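Local structure of F5/8 type C domain protein (4ZRX) at residues G536-I541 against Q548-S553. The protein is a putative alpha-L-fucosidase, probably hydrolysing fucose-containing glycans with its TIM-barrel domain and carrying an F5/8 type C domain likely to bind carbohydrate. Residues are numbered along the deposited sequence; the frame is centred on the assembly and turned at random.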
loop_
_atom_site.group_PDB
_atom_site.type_symbol
_atom_site.label_atom_id
_atom_site.label_comp_id
_atom_site.label_asym_id
_atom_site.label_seq_id
_atom_site.Cartn_x
_atom_site.Cartn_y
_atom_site.Cartn_z
ATOM N N GLY A 536 0.923 10.575 -43.471
ATOM C CA GLY A 536 2.363 10.341 -43.335
ATOM C C GLY A 536 3.068 11.193 -42.288
ATOM O O GLY A 536 4.317 11.188 -42.212
ATOM N N GLU A 537 2.272 11.924 -41.498
ATOM C CA GLU A 537 2.805 12.760 -40.437
ATOM C C GLU A 537 1.940 12.619 -39.197
ATOM O O GLU A 537 0.701 12.761 -39.253
ATOM C CB GLU A 537 2.857 14.202 -40.871
ATOM C CG GLU A 537 3.597 15.107 -39.905
ATOM C CD GLU A 537 3.576 16.542 -40.397
ATOM O OE1 GLU A 537 4.417 16.836 -41.283
ATOM O OE2 GLU A 537 2.730 17.345 -39.897
ATOM N N PHE A 538 2.597 12.288 -38.087
ATOM C CA PHE A 538 1.925 12.286 -36.782
ATOM C C PHE A 538 2.056 13.707 -36.288
ATOM O O PHE A 538 2.982 14.046 -35.528
ATOM C CB PHE A 538 2.625 11.336 -35.824
ATOM C CG PHE A 538 2.458 9.882 -36.150
ATOM C CD1 PHE A 538 1.189 9.328 -36.305
ATOM C CD2 PHE A 538 3.577 9.062 -36.279
ATOM C CE1 PHE A 538 1.050 7.967 -36.588
ATOM C CE2 PHE A 538 3.443 7.706 -36.563
ATOM C CZ PHE A 538 2.168 7.158 -36.736
ATOM N N SER A 539 1.176 14.564 -36.801
ATOM C CA SER A 539 1.375 15.993 -36.647
ATOM C C SER A 539 1.384 16.378 -35.167
ATOM O O SER A 539 0.553 15.883 -34.392
ATOM C CB SER A 539 0.324 16.788 -37.404
ATOM O OG SER A 539 0.546 16.572 -38.796
ATOM N N ASN A 540 2.376 17.195 -34.824
ATOM C CA ASN A 540 2.557 17.769 -33.492
ATOM C C ASN A 540 2.900 16.770 -32.391
ATOM O O ASN A 540 2.864 17.110 -31.192
ATOM C CB ASN A 540 1.310 18.583 -33.110
ATOM C CG ASN A 540 1.596 19.639 -32.050
ATOM O OD1 ASN A 540 2.606 20.374 -32.091
ATOM N ND2 ASN A 540 0.681 19.728 -31.085
ATOM N N ILE A 541 3.277 15.541 -32.773
ATOM C CA ILE A 541 3.492 14.489 -31.753
ATOM C C ILE A 541 4.631 14.820 -30.787
ATOM O O ILE A 541 4.592 14.431 -29.632
ATOM C CB ILE A 541 3.699 13.123 -32.399
ATOM C CG1 ILE A 541 3.338 12.026 -31.371
ATOM C CG2 ILE A 541 5.102 13.037 -33.058
ATOM C CD1 ILE A 541 2.778 10.842 -31.996
ATOM N N GLN A 548 -2.144 8.739 -31.319
ATOM C CA GLN A 548 -2.734 9.265 -32.557
ATOM C C GLN A 548 -3.257 8.114 -33.331
ATOM O O GLN A 548 -2.483 7.251 -33.706
ATOM C CB GLN A 548 -1.723 10.015 -33.411
ATOM C CG GLN A 548 -1.179 11.225 -32.699
ATOM C CD GLN A 548 -0.530 12.245 -33.647
ATOM O OE1 GLN A 548 -0.508 12.074 -34.857
ATOM N NE2 GLN A 548 -0.056 13.322 -33.087
ATOM N N THR A 549 -4.564 8.146 -33.553
ATOM C CA THR A 549 -5.268 7.126 -34.320
ATOM C C THR A 549 -5.383 7.610 -35.760
ATOM O O THR A 549 -5.795 8.744 -36.002
ATOM C CB THR A 549 -6.643 6.845 -33.646
ATOM O OG1 THR A 549 -6.429 6.266 -32.339
ATOM C CG2 THR A 549 -7.496 5.901 -34.512
ATOM N N VAL A 550 -4.885 6.804 -36.697
ATOM C CA VAL A 550 -4.926 7.144 -38.146
ATOM C C VAL A 550 -6.082 6.388 -38.717
ATOM O O VAL A 550 -6.017 5.162 -38.808
ATOM C CB VAL A 550 -3.615 6.717 -38.830
ATOM C CG1 VAL A 550 -3.681 6.931 -40.336
ATOM C CG2 VAL A 550 -2.473 7.525 -38.166
ATOM N N ALA A 551 -7.145 7.124 -39.057
ATOM C CA ALA A 551 -8.370 6.554 -39.548
ATOM C C ALA A 551 -8.101 6.295 -41.038
ATOM O O ALA A 551 -7.636 7.188 -41.752
ATOM C CB ALA A 551 -9.539 7.518 -39.359
ATOM N N PHE A 552 -8.369 5.083 -41.480
ATOM C CA PHE A 552 -8.195 4.747 -42.915
ATOM C C PHE A 552 -9.404 5.219 -43.721
ATOM O O PHE A 552 -10.540 5.151 -43.241
ATOM C CB PHE A 552 -7.975 3.235 -43.066
ATOM C CG PHE A 552 -6.745 2.711 -42.327
ATOM C CD1 PHE A 552 -5.605 3.494 -42.149
ATOM C CD2 PHE A 552 -6.730 1.412 -41.843
ATOM C CE1 PHE A 552 -4.490 2.992 -41.511
ATOM C CE2 PHE A 552 -5.621 0.920 -41.195
ATOM C CZ PHE A 552 -4.492 1.722 -41.039
ATOM N N SER A 553 -9.148 5.683 -44.945
ATOM C CA SER A 553 -10.221 5.978 -45.925
ATOM C C SER A 553 -11.049 4.760 -46.328
ATOM O O SER A 553 -12.238 4.882 -46.619
ATOM C CB SER A 553 -9.617 6.564 -47.188
ATOM O OG SER A 553 -8.953 7.772 -46.861
#
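The ring of F538 meets Q548 and V550 only along its edge: Q548 OE1 lies near the ring plane, 3.5 Å from F538 CD1, and V550 CG2 sits 3.9 Å from F538 CE1. Its plane and the Q548 amide stand 81° apart, nearly perpendicular, which excludes a parallel stack; the amide oxygen instead meets the ring at its edge. Aromatic partners come from elsewhere in the domain, Y518 stacking on the ring and Y503 meeting it at an inclined angle.

The amide of Q548 reaches across to the backbone of the 536-541 loop. Q548 NE2 donates a hydrogen bond to S539 O at 2.9 Å, with an N-H...O angle of 157°. The acceptor lies close to the amide plane, whereas the donor stands 38° out of the carbonyl plane, above it rather than on a lone pair. Q548 OE1 packs 3.1 Å from F538 CA, and I541 CB comes within 3.8 Å of Q548 NE2. Extension of the glutamine chain beyond CG carries the amide this far from the strand. Replacing Q548 by an alanine is likely to leave S539 O without this donor and to open a gap between F538 and I541.

Within the loop, S539 OG bonds E537 OE2 at 2.6 Å, while E537 OE1 forms a salt bridge with R517. I541 N bonds F538 O, closing a type II beta turn from F538 to I541; F538 itself centres an inverse gamma turn. A strand side chain thus hydrogen-bonds to a carbonyl within the turn where the 548-552 strand pairs antiparallel with 495-503, within the beta-sandwich expected of an F5/8 type C (discoidin-like) domain.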